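Local coordinates for major allergen Api g 1, isoallergen 1 (Apium graveolens, PDB 2BK0), which is a major celery allergen, a Bet v 1-related pathogenesis-related protein of plant defence that may bind abscisic acid, at residues 80-85 with 99-104. Numbering follows the deposited sequence.
Sequences TFDYSV and ENHVVL
With chi1 of 69°, Tyr83 places CG between its own backbone N and carbonyl carbon, and the ring leans toward Asn100 on the facing strand. Asn100 CB lies over one face of that ring, 3.9 Å from its centroid and 14° off the normal, which meets the geometry of a CH-pi contact; Val102 CG1 sits at the ring edge, near its plane. In Phe81, CG is instead anti to the backbone N; the ring leads away from the partner strand, yet its CD2 still packs 3.6 Å from Val102 CG1, a methyl that thus serves both aromatic rings.

On the opposite face a polar chain runs from Asp82 through His101 to Glu99. His101 ND1 gives Asp82 OD1 a weak hydrogen bond, 2.7 Å long but bent to 120° at the hydrogen. On its far side, His101 NE2 donates to Glu99 OE1 at 2.6 Å, near the ring plane and on the oxygen's anti lone pair. Lying between two carboxylates, though only weakly bonded to Asp82, the imidazole would probably be favoured in its protonated form.

Beneath these side chains, Phe81 and Val102 form one antiparallel hydrogen-bonded pair and Tyr83 and Asn100 the next; the Val102 N to Phe81 O bond, 2.8 Å, is almost straight.

The segments belong to a beta hairpin in the curved antiparallel sheet of the Bet v 1 fold. Strand 66-75 flanks 80-85, with Asp72 binding Ser84 OG, and strand 112-122 flanks 99-104, where His121 binds Glu99 OE2; Phe81 reaches Val24 of helix 16-25.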
loop_
_atom_site.group_PDB
_atom_site.type_symbol
_atom_site.label_atom_id
_atom_site.label_comp_id
_atom_site.label_asym_id
_atom_site.label_seq_id
_atom_site.Cartn_x
_atom_site.Cartn_y
_atom_site.Cartn_z
ATOM N N THR A 80 3.609 -9.329 8.518
ATOM C CA THR A 80 4.574 -8.604 7.719
ATOM C C THR A 80 4.196 -8.759 6.263
ATOM O O THR A 80 3.732 -9.816 5.839
ATOM C CB THR A 80 5.980 -9.164 7.964
ATOM O OG1 THR A 80 6.554 -8.473 9.072
ATOM C CG2 THR A 80 6.896 -9.001 6.745
ATOM N N PHE A 81 4.414 -7.706 5.493
ATOM C CA PHE A 81 4.000 -7.685 4.103
ATOM C C PHE A 81 4.972 -6.810 3.326
ATOM O O PHE A 81 5.291 -5.696 3.743
ATOM C CB PHE A 81 2.564 -7.161 4.023
ATOM C CG PHE A 81 2.039 -7.023 2.641
ATOM C CD1 PHE A 81 2.104 -8.086 1.750
ATOM C CD2 PHE A 81 1.442 -5.836 2.234
ATOM C CE1 PHE A 81 1.598 -7.963 0.460
ATOM C CE2 PHE A 81 0.929 -5.697 0.941
ATOM C CZ PHE A 81 1.010 -6.762 0.052
ATOM N N ASP A 82 5.472 -7.336 2.213
ATOM C CA ASP A 82 6.456 -6.640 1.394
ATOM C C ASP A 82 5.964 -6.589 -0.043
ATOM O O ASP A 82 5.571 -7.609 -0.610
ATOM C CB ASP A 82 7.797 -7.363 1.485
ATOM C CG ASP A 82 8.271 -7.512 2.919
ATOM O OD1 ASP A 82 8.717 -6.496 3.497
ATOM O OD2 ASP A 82 8.178 -8.636 3.475
ATOM N N TYR A 83 5.956 -5.388 -0.612
ATOM C CA TYR A 83 5.570 -5.202 -2.010
ATOM C C TYR A 83 6.299 -4.022 -2.652
ATOM O O TYR A 83 6.590 -3.019 -1.988
ATOM C CB TYR A 83 4.051 -5.029 -2.144
ATOM C CG TYR A 83 3.507 -3.734 -1.591
ATOM C CD1 TYR A 83 3.236 -2.654 -2.431
ATOM C CD2 TYR A 83 3.254 -3.593 -0.231
ATOM C CE1 TYR A 83 2.732 -1.462 -1.926
ATOM C CE2 TYR A 83 2.749 -2.408 0.286
ATOM C CZ TYR A 83 2.490 -1.346 -0.563
ATOM O OH TYR A 83 1.987 -0.177 -0.038
ATOM N N SER A 84 6.591 -4.163 -3.946
ATOM C CA SER A 84 7.273 -3.128 -4.717
ATOM C C SER A 84 6.380 -2.590 -5.832
ATOM O O SER A 84 5.604 -3.333 -6.428
ATOM C CB SER A 84 8.563 -3.681 -5.348
ATOM O OG SER A 84 9.465 -4.172 -4.376
ATOM N N VAL A 85 6.504 -1.296 -6.116
ATOM C CA VAL A 85 5.965 -0.725 -7.353
ATOM C C VAL A 85 7.043 -0.828 -8.426
ATOM O O VAL A 85 8.120 -0.254 -8.291
ATOM C CB VAL A 85 5.555 0.748 -7.198
ATOM C CG1 VAL A 85 4.808 1.228 -8.450
ATOM C CG2 VAL A 85 4.699 0.936 -5.939
ATOM N N GLU A 99 10.248 0.368 -3.042
ATOM C CA GLU A 99 10.311 -0.809 -2.177
ATOM C C GLU A 99 9.600 -0.536 -0.844
ATOM O O GLU A 99 10.059 0.273 -0.032
ATOM C CB GLU A 99 11.770 -1.223 -1.961
ATOM C CG GLU A 99 12.001 -2.156 -0.789
ATOM C CD GLU A 99 13.458 -2.404 -0.531
ATOM O OE1 GLU A 99 13.783 -2.895 0.571
ATOM O OE2 GLU A 99 14.277 -2.101 -1.422
ATOM N N ASN A 100 8.483 -1.224 -0.625
ATOM C CA ASN A 100 7.672 -1.021 0.571
ATOM C C ASN A 100 7.723 -2.215 1.503
ATOM O O ASN A 100 7.797 -3.356 1.057
ATOM C CB ASN A 100 6.224 -0.725 0.187
ATOM C CG ASN A 100 6.106 0.465 -0.737
ATOM O OD1 ASN A 100 5.914 0.321 -1.947
ATOM N ND2 ASN A 100 6.244 1.653 -0.172
ATOM N N HIS A 101 7.697 -1.935 2.801
ATOM C CA HIS A 101 7.647 -2.967 3.820
ATOM C C HIS A 101 6.637 -2.521 4.867
ATOM O O HIS A 101 6.779 -1.443 5.431
ATOM C CB HIS A 101 9.014 -3.131 4.475
ATOM C CG HIS A 101 10.120 -3.446 3.516
ATOM N ND1 HIS A 101 10.686 -4.701 3.422
ATOM C CD2 HIS A 101 10.781 -2.669 2.625
ATOM C CE1 HIS A 101 11.641 -4.683 2.509
ATOM N NE2 HIS A 101 11.721 -3.461 2.012
ATOM N N VAL A 102 5.616 -3.331 5.119
ATOM C CA VAL A 102 4.632 -2.997 6.154
ATOM C C VAL A 102 4.733 -3.973 7.320
ATOM O O VAL A 102 4.974 -5.168 7.129
ATOM C CB VAL A 102 3.161 -2.862 5.598
ATOM C CG1 VAL A 102 3.069 -3.281 4.144
ATOM C CG2 VAL A 102 2.134 -3.612 6.463
ATOM N N VAL A 103 4.564 -3.435 8.523
ATOM C CA VAL A 103 4.658 -4.205 9.751
ATOM C C VAL A 103 3.483 -3.854 10.635
ATOM O O VAL A 103 3.255 -2.680 10.917
ATOM C CB VAL A 103 5.943 -3.848 10.515
ATOM C CG1 VAL A 103 6.033 -4.611 11.828
ATOM C CG2 VAL A 103 7.173 -4.127 9.658
ATOM N N LEU A 104 2.734 -4.866 11.060
ATOM C CA LEU A 104 1.686 -4.686 12.070
ATOM C C LEU A 104 2.232 -5.095 13.435
ATOM O O LEU A 104 3.003 -6.041 13.554
ATOM C CB LEU A 104 0.430 -5.503 11.733
ATOM C CG LEU A 104 -0.576 -4.926 10.723
ATOM C CD1 LEU A 104 -1.375 -3.769 11.337
ATOM C CD2 LEU A 104 0.105 -4.487 9.428
#